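Local coordinates for protein exosome complex component Rrp42 (Pyrococcus abyssi, PDB 2PO1) that probably serves as a non-catalytic subunit of the archaeal RNA-degrading exosome and helps to shape the active site of its partner Rrp41, at residues Glu34-Ile39 and Leu152-Gly157; Asn206-Asp211 and Val250-Glu255. All coordinates share one frame; numbering follows the deposited sequence.

Contact 1 of 2, residues Glu34-Ile39 and Leu152-Gly157; sequences EDYRPI and LMDAIG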
ATOM      1  N   GLU C  34     -34.047  26.630  -3.871  1.00 29.10           N
ATOM      2  CA  GLU C  34     -33.661  26.106  -5.199  1.00 29.92           C
ATOM      3  C   GLU C  34     -32.522  26.879  -5.856  1.00 29.82           C
ATOM      4  O   GLU C  34     -32.196  26.647  -7.020  1.00 30.59           O
ATOM      5  CB  GLU C  34     -34.879  25.923  -6.142  1.00 31.40           C
ATOM      6  CG  GLU C  34     -35.827  24.777  -5.704  1.00 29.54           C
ATOM      7  CD  GLU C  34     -37.055  24.666  -6.574  1.00 35.58           C
ATOM      8  OE1 GLU C  34     -37.123  25.408  -7.593  1.00 34.17           O
ATOM      9  OE2 GLU C  34     -37.946  23.832  -6.225  1.00 36.77           O
ATOM     10  N   ASP C  35     -31.868  27.748  -5.096  1.00 29.09           N
ATOM     11  CA  ASP C  35     -30.798  28.530  -5.675  1.00 27.94           C
ATOM     12  C   ASP C  35     -29.429  27.918  -5.446  1.00 25.40           C
ATOM     13  O   ASP C  35     -29.130  27.451  -4.353  1.00 23.81           O
ATOM     14  CB  ASP C  35     -30.824  29.914  -5.085  1.00 28.80           C
ATOM     15  CG  ASP C  35     -32.075  30.637  -5.435  1.00 32.14           C
ATOM     16  OD1 ASP C  35     -32.728  30.236  -6.410  1.00 34.38           O
ATOM     17  OD2 ASP C  35     -32.416  31.568  -4.737  1.00 33.15           O
ATOM     18  N   TYR C  36     -28.611  27.959  -6.494  1.00 24.82           N
ATOM     19  CA  TYR C  36     -27.173  27.722  -6.367  1.00 23.41           C
ATOM     20  C   TYR C  36     -26.540  28.960  -5.845  1.00 23.93           C
ATOM     21  O   TYR C  36     -27.047  30.045  -6.093  1.00 24.59           O
ATOM     22  CB  TYR C  36     -26.581  27.406  -7.746  1.00 23.26           C
ATOM     23  CG  TYR C  36     -26.640  25.946  -7.973  1.00 22.12           C
ATOM     24  CD1 TYR C  36     -27.842  25.330  -8.255  1.00 23.70           C
ATOM     25  CD2 TYR C  36     -25.500  25.161  -7.840  1.00 15.71           C
ATOM     26  CE1 TYR C  36     -27.917  23.967  -8.428  1.00 22.17           C
ATOM     27  CE2 TYR C  36     -25.571  23.819  -8.024  1.00 17.33           C
ATOM     28  CZ  TYR C  36     -26.767  23.224  -8.295  1.00 20.67           C
ATOM     29  OH  TYR C  36     -26.863  21.860  -8.436  1.00 21.44           O
ATOM     30  N   ARG C  37     -25.387  28.785  -5.198  1.00 24.45           N
ATOM     31  CA  ARG C  37     -24.547  29.899  -4.795  1.00 24.51           C
ATOM     32  C   ARG C  37     -24.010  30.424  -6.090  1.00 24.83           C
ATOM     33  O   ARG C  37     -24.151  29.744  -7.096  1.00 23.18           O
ATOM     34  CB  ARG C  37     -23.393  29.378  -3.940  1.00 24.42           C
ATOM     35  CG  ARG C  37     -23.795  28.940  -2.579  1.00 22.15           C
ATOM     36  CD  ARG C  37     -22.683  28.103  -1.936  1.00 18.22           C
ATOM     37  NE  ARG C  37     -22.574  26.816  -2.581  1.00 20.54           N
ATOM     38  CZ  ARG C  37     -21.675  25.889  -2.229  1.00 21.11           C
ATOM     39  NH1 ARG C  37     -20.774  26.166  -1.290  1.00 19.96           N
ATOM     40  NH2 ARG C  37     -21.663  24.692  -2.830  1.00 19.53           N
ATOM     41  N   PRO C  38     -23.344  31.603  -6.080  1.00 25.83           N
ATOM     42  CA  PRO C  38     -22.838  32.037  -7.359  1.00 26.17           C
ATOM     43  C   PRO C  38     -21.884  31.041  -7.966  1.00 25.23           C
ATOM     44  O   PRO C  38     -21.119  30.404  -7.244  1.00 22.08           O
ATOM     45  CB  PRO C  38     -22.141  33.372  -7.032  1.00 28.74           C
ATOM     46  CG  PRO C  38     -22.807  33.865  -5.803  1.00 29.08           C
ATOM     47  CD  PRO C  38     -23.020  32.576  -5.020  1.00 26.92           C
ATOM     48  N   ILE C  39     -21.997  30.850  -9.284  1.00 25.93           N
ATOM     49  CA  ILE C  39     -21.207  29.846  -9.979  1.00 24.92           C
ATOM     50  C   ILE C  39     -20.215  30.579 -10.828  1.00 25.92           C
ATOM     51  O   ILE C  39     -20.558  31.558 -11.493  1.00 23.98           O
ATOM     52  CB  ILE C  39     -22.068  28.944 -10.854  1.00 25.40           C
ATOM     53  CG1 ILE C  39     -22.946  28.045  -9.968  1.00 26.62           C
ATOM     54  CG2 ILE C  39     -21.167  27.981 -11.647  1.00 24.49           C
ATOM     55  CD1 ILE C  39     -24.147  27.397 -10.721  1.00 31.79           C
ATOM     56  N   LEU C 152     -19.392  19.253  -3.341  1.00 16.01           N
ATOM     57  CA  LEU C 152     -18.386  18.802  -4.226  1.00 14.93           C
ATOM     58  C   LEU C 152     -18.983  18.079  -5.424  1.00 16.18           C
ATOM     59  O   LEU C 152     -18.501  18.203  -6.522  1.00 17.17           O
ATOM     60  CB  LEU C 152     -17.428  17.850  -3.463  1.00 15.31           C
ATOM     61  CG  LEU C 152     -16.690  18.461  -2.278  1.00 14.29           C
ATOM     62  CD1 LEU C 152     -15.793  17.419  -1.617  1.00 17.05           C
ATOM     63  CD2 LEU C 152     -15.912  19.689  -2.788  1.00 16.20           C
ATOM     64  N   MET C 153     -20.019  17.268  -5.223  1.00 16.56           N
ATOM     65  CA  MET C 153     -20.524  16.482  -6.297  1.00 16.01           C
ATOM     66  C   MET C 153     -20.881  17.338  -7.503  1.00 16.62           C
ATOM     67  O   MET C 153     -20.430  17.084  -8.623  1.00 15.79           O
ATOM     68  CB  MET C 153     -21.735  15.703  -5.807  1.00 17.56           C
ATOM     69  CG  MET C 153     -22.301  14.881  -6.904  1.00 19.76           C
ATOM     70  SD  MET C 153     -21.407  13.376  -7.035  1.00 22.16           S
ATOM     71  CE  MET C 153     -21.915  12.533  -5.518  1.00 22.47           C
ATOM     72  N   ASP C 154     -21.631  18.401  -7.299  1.00 16.67           N
ATOM     73  CA  ASP C 154     -22.049  19.183  -8.457  1.00 19.26           C
ATOM     74  C   ASP C 154     -20.885  19.958  -8.998  1.00 19.02           C
ATOM     75  O   ASP C 154     -20.703  20.081 -10.190  1.00 18.53           O
ATOM     76  CB  ASP C 154     -23.161  20.149  -8.117  1.00 19.10           C
ATOM     77  CG  ASP C 154     -24.418  19.457  -7.662  1.00 22.47           C
ATOM     78  OD1 ASP C 154     -24.365  18.248  -7.504  1.00 20.56           O
ATOM     79  OD2 ASP C 154     -25.484  20.125  -7.465  1.00 17.63           O
ATOM     80  N   ALA C 155     -20.088  20.497  -8.108  1.00 19.48           N
ATOM     81  CA  ALA C 155     -18.942  21.297  -8.554  1.00 18.83           C
ATOM     82  C   ALA C 155     -18.032  20.400  -9.384  1.00 17.88           C
ATOM     83  O   ALA C 155     -17.559  20.827 -10.415  1.00 18.26           O
ATOM     84  CB  ALA C 155     -18.214  21.858  -7.363  1.00 18.49           C
ATOM     85  N   ILE C 156     -17.818  19.137  -8.944  1.00 17.05           N
ATOM     86  CA  ILE C 156     -16.939  18.233  -9.657  1.00 15.68           C
ATOM     87  C   ILE C 156     -17.575  17.815 -10.978  1.00 16.70           C
ATOM     88  O   ILE C 156     -16.905  17.768 -11.989  1.00 18.32           O
ATOM     89  CB  ILE C 156     -16.560  16.956  -8.828  1.00 14.37           C
ATOM     90  CG1 ILE C 156     -15.667  17.306  -7.635  1.00 16.12           C
ATOM     91  CG2 ILE C 156     -15.883  15.962  -9.757  1.00  9.97           C
ATOM     92  CD1 ILE C 156     -15.706  16.295  -6.597  1.00 14.81           C
ATOM     93  N   GLY C 157     -18.890  17.562 -11.031  1.00 18.03           N
ATOM     94  CA  GLY C 157     -19.474  17.165 -12.301  1.00 17.37           C
ATOM     95  C   GLY C 157     -19.505  18.303 -13.320  1.00 18.61           C
ATOM     96  O   GLY C 157     -19.338  18.088 -14.521  1.00 18.40           O
TER

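Contact 2 of 2, residues Asn206-Asp211 and Val250-Glu255; sequences NILVVD and VMYAVE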
ATOM      1  N   ASN C 206     -37.568  18.265   6.884  1.00 34.30           N
ATOM      2  CA  ASN C 206     -38.485  17.882   5.822  1.00 35.42           C
ATOM      3  C   ASN C 206     -38.323  18.740   4.588  1.00 33.50           C
ATOM      4  O   ASN C 206     -39.217  18.839   3.761  1.00 33.34           O
ATOM      5  CB  ASN C 206     -39.921  17.880   6.331  1.00 37.59           C
ATOM      6  CG  ASN C 206     -40.223  16.638   7.142  1.00 41.82           C
ATOM      7  OD1 ASN C 206     -39.512  15.625   7.048  1.00 44.26           O
ATOM      8  ND2 ASN C 206     -41.270  16.706   7.956  1.00 47.80           N
ATOM      9  N   ILE C 207     -37.158  19.334   4.464  1.00 31.44           N
ATOM     10  CA  ILE C 207     -36.930  20.312   3.432  1.00 32.03           C
ATOM     11  C   ILE C 207     -35.689  19.935   2.626  1.00 29.98           C
ATOM     12  O   ILE C 207     -34.618  19.660   3.198  1.00 28.57           O
ATOM     13  CB  ILE C 207     -36.718  21.693   4.078  1.00 32.43           C
ATOM     14  CG1 ILE C 207     -38.041  22.268   4.553  1.00 35.50           C
ATOM     15  CG2 ILE C 207     -36.138  22.631   3.081  1.00 32.82           C
ATOM     16  CD1 ILE C 207     -37.873  23.298   5.638  1.00 39.06           C
ATOM     17  N   LEU C 208     -35.822  19.934   1.295  1.00 29.15           N
ATOM     18  CA  LEU C 208     -34.666  19.815   0.414  1.00 27.11           C
ATOM     19  C   LEU C 208     -34.240  21.154  -0.100  1.00 26.55           C
ATOM     20  O   LEU C 208     -35.048  21.974  -0.509  1.00 27.70           O
ATOM     21  CB  LEU C 208     -34.901  18.904  -0.791  1.00 26.34           C
ATOM     22  CG  LEU C 208     -35.554  17.523  -0.713  1.00 30.88           C
ATOM     23  CD1 LEU C 208     -35.068  16.653  -1.799  1.00 25.84           C
ATOM     24  CD2 LEU C 208     -35.411  16.801   0.611  1.00 26.71           C
ATOM     25  N   VAL C 209     -32.936  21.329  -0.159  1.00 24.05           N
ATOM     26  CA  VAL C 209     -32.351  22.611  -0.467  1.00 23.58           C
ATOM     27  C   VAL C 209     -31.238  22.254  -1.466  1.00 23.72           C
ATOM     28  O   VAL C 209     -30.391  21.361  -1.206  1.00 21.31           O
ATOM     29  CB  VAL C 209     -31.886  23.130   0.889  1.00 24.33           C
ATOM     30  CG1 VAL C 209     -30.362  22.920   1.219  1.00 20.75           C
ATOM     31  CG2 VAL C 209     -32.560  24.368   1.369  1.00 26.14           C
ATOM     32  N   VAL C 210     -31.250  22.892  -2.621  1.00 23.74           N
ATOM     33  CA  VAL C 210     -30.272  22.559  -3.631  1.00 23.51           C
ATOM     34  C   VAL C 210     -28.950  23.268  -3.324  1.00 22.68           C
ATOM     35  O   VAL C 210     -28.914  24.336  -2.675  1.00 22.51           O
ATOM     36  CB  VAL C 210     -30.756  22.922  -5.039  1.00 23.89           C
ATOM     37  CG1 VAL C 210     -30.718  24.377  -5.203  1.00 26.71           C
ATOM     38  CG2 VAL C 210     -29.806  22.323  -6.084  1.00 26.10           C
ATOM     39  N   ASP C 211     -27.868  22.642  -3.778  1.00 21.01           N
ATOM     40  CA  ASP C 211     -26.518  23.173  -3.623  1.00 19.87           C
ATOM     41  C   ASP C 211     -26.228  23.547  -2.176  1.00 20.33           C
ATOM     42  O   ASP C 211     -26.037  24.723  -1.884  1.00 21.01           O
ATOM     43  CB  ASP C 211     -26.312  24.372  -4.524  1.00 20.08           C
ATOM     44  CG  ASP C 211     -24.914  24.932  -4.451  1.00 20.52           C
ATOM     45  OD1 ASP C 211     -24.802  26.163  -4.605  1.00 22.68           O
ATOM     46  OD2 ASP C 211     -23.941  24.162  -4.257  1.00 18.59           O
ATOM     47  N   VAL C 250     -37.874  12.582  -3.942  1.00 30.26           N
ATOM     48  CA  VAL C 250     -37.129  12.171  -5.141  1.00 29.47           C
ATOM     49  C   VAL C 250     -37.691  12.734  -6.444  1.00 30.70           C
ATOM     50  O   VAL C 250     -36.973  13.346  -7.237  1.00 30.03           O
ATOM     51  CB  VAL C 250     -37.075  10.647  -5.207  1.00 29.68           C
ATOM     52  CG1 VAL C 250     -36.475  10.150  -6.551  1.00 30.65           C
ATOM     53  CG2 VAL C 250     -36.308  10.163  -4.007  1.00 27.09           C
ATOM     54  N   MET C 251     -38.977  12.502  -6.661  1.00 31.04           N
ATOM     55  CA  MET C 251     -39.668  13.052  -7.808  1.00 33.95           C
ATOM     56  C   MET C 251     -39.431  14.571  -7.931  1.00 32.11           C
ATOM     57  O   MET C 251     -39.065  15.069  -8.976  1.00 31.81           O
ATOM     58  CB  MET C 251     -41.157  12.767  -7.673  1.00 34.51           C
ATOM     59  CG  MET C 251     -41.517  11.283  -7.657  1.00 38.38           C
ATOM     60  SD  MET C 251     -43.287  10.881  -7.325  1.00 45.04           S
ATOM     61  CE  MET C 251     -44.193  11.953  -8.455  1.00 48.15           C
ATOM     62  N   TYR C 252     -39.633  15.291  -6.836  1.00 32.14           N
ATOM     63  CA  TYR C 252     -39.295  16.706  -6.752  1.00 31.17           C
ATOM     64  C   TYR C 252     -37.843  16.965  -7.129  1.00 29.77           C
ATOM     65  O   TYR C 252     -37.546  17.892  -7.879  1.00 30.49           O
ATOM     66  CB  TYR C 252     -39.542  17.223  -5.304  1.00 31.20           C
ATOM     67  CG  TYR C 252     -38.900  18.569  -5.068  1.00 28.60           C
ATOM     68  CD1 TYR C 252     -37.632  18.652  -4.488  1.00 27.56           C
ATOM     69  CD2 TYR C 252     -39.524  19.754  -5.496  1.00 29.51           C
ATOM     70  CE1 TYR C 252     -37.027  19.827  -4.311  1.00 25.42           C
ATOM     71  CE2 TYR C 252     -38.927  20.966  -5.292  1.00 26.85           C
ATOM     72  CZ  TYR C 252     -37.657  20.987  -4.716  1.00 25.24           C
ATOM     73  OH  TYR C 252     -36.982  22.152  -4.499  1.00 25.32           O
ATOM     74  N   ALA C 253     -36.923  16.163  -6.575  1.00 27.03           N
ATOM     75  CA  ALA C 253     -35.520  16.359  -6.817  1.00 25.36           C
ATOM     76  C   ALA C 253     -35.251  16.176  -8.331  1.00 25.35           C
ATOM     77  O   ALA C 253     -34.493  16.941  -8.943  1.00 25.14           O
ATOM     78  CB  ALA C 253     -34.708  15.314  -6.016  1.00 23.06           C
ATOM     79  N   VAL C 254     -35.873  15.154  -8.934  1.00 25.10           N
ATOM     80  CA  VAL C 254     -35.567  14.822 -10.331  1.00 24.42           C
ATOM     81  C   VAL C 254     -35.988  16.004 -11.173  1.00 25.58           C
ATOM     82  O   VAL C 254     -35.226  16.560 -11.987  1.00 25.70           O
ATOM     83  CB  VAL C 254     -36.348  13.575 -10.804  1.00 24.40           C
ATOM     84  CG1 VAL C 254     -36.190  13.450 -12.279  1.00 25.90           C
ATOM     85  CG2 VAL C 254     -35.795  12.304 -10.135  1.00 25.76           C
ATOM     86  N   GLU C 255     -37.204  16.431 -10.918  1.00 26.13           N
ATOM     87  CA  GLU C 255     -37.758  17.492 -11.693  1.00 28.67           C
ATOM     88  C   GLU C 255     -36.978  18.807 -11.552  1.00 27.66           C
ATOM     89  O   GLU C 255     -36.643  19.459 -12.532  1.00 28.19           O
ATOM     90  CB  GLU C 255     -39.230  17.597 -11.331  1.00 29.11           C
ATOM     91  CG  GLU C 255     -39.834  18.785 -11.790  1.00 35.35           C
ATOM     92  CD  GLU C 255     -41.292  18.560 -12.041  1.00 42.85           C
ATOM     93  OE1 GLU C 255     -41.779  17.441 -11.741  1.00 42.05           O
ATOM     94  OE2 GLU C 255     -41.932  19.509 -12.551  1.00 50.75           O
TER

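Contact 1 of 2, residues Glu34-Ile39 and Leu152-Gly157
The Tyr36 ring meets the Asp154 carboxylate edge-on. OD2 of Asp154 lies near the ring plane, beside the hydroxyl. The two flat groups are nearly coplanar, 30° apart. One face of the ring is covered by CB of Asp211. On the other side, CD1 of Ile39 comes to 3.9 Å from CD2 of Tyr36, off the ring centre. Tyr36 OH donates to Asp154 OD2 in a very short hydrogen bond of 2.4 Å, and this pair makes up almost the whole contact. The bond leaves the hydroxyl at a CZ-OH-OD2 angle of about 129°. Asp154 CG is anti to its carbonyl carbon (chi1 -63°), which carries the carboxylate off the helix toward the tyrosine.

Both carboxylate oxygens are engaged. OD2 also accepts from ND2 of Asn151, and OD1 is bonded to OG1 of Thr200. These partners help to fix the rotation of the group. Next to the tyrosine, Arg37 bonds the carbonyls of Asp149 and Gly150, just ahead of the helix.

The contact joins the loop leading into strand 39-43 to the first turn of helix 152-166. That helix packs through Ala155 on strands 51-57 and 60-71, part of the mixed sheet of the RNase PH fold.

Contact 2 of 2, residues Asn206-Asp211 and Val250-Glu255
Leu208 packs against Tyr252 and Ala253 through two apolar touches. Its CB sits 4.2 Å from CE1 of Tyr252 and approaches the ring obliquely. Its CD1 methyl reaches the next residue, 4.4 Å from CB of Ala253. The leucine therefore spans two successive helix residues, with the root of its side chain on the ring and one methyl on the alanine. The contact is small, burying 114 Å² over both sides. It is also loose, with no polar bond between the segments.

The Tyr252 ring is placed by its first torsion. CG is anti to the backbone N (chi1 166°), and the ring leaves the helix and passes Leu208 toward the 34-39 loop. There its hydroxyl makes a probable hydrogen bond to OE2 of Glu34. This bond holds the far end of the ring, while Leu208 CB packs obliquely on it. A molecule of methylpentanediol, probably from the crystallisation liquor, is bonded to the Leu208 carbonyl and more weakly to the Tyr252 hydroxyl.

Further out, Ala253 rests on Ile224 and Ile226, so the helix is seated on the same sheet that carries Leu208. Val250, Met251 and Val254 pack against another protein chain of the assembly.

Strand 207-210 is an outermost strand, within this chain, of the four-stranded antiparallel sheet and runs antiparallel to strand 197-204. Helix 247-275 lies across one face of that sheet, over strand 222-228, and helix 13-23 packs against the other side of strand 207-210.

How the contacts relate
The contacts differ in chemistry. Contact 1 is one polar bond between a partly exposed loop residue and a buried helix residue; its centre is about 10 Å from the centre of the chain. Contact 2 is apolar and buried, with its centre about 19 Å from the same point. Its helix also meets another protein chain, whereas no other chain touches contact 1. They share no helix or strand. Contact 1 belongs with the mixed sheet, contact 2 with the four-stranded antiparallel sheet. Yet they are joined directly. Arg37 NH2 makes a salt bridge of 2.7 Å to Asp211 OD2, so the 34-39 loop, already bonded to helix 152-166, is also tied to the end of strand 207-210.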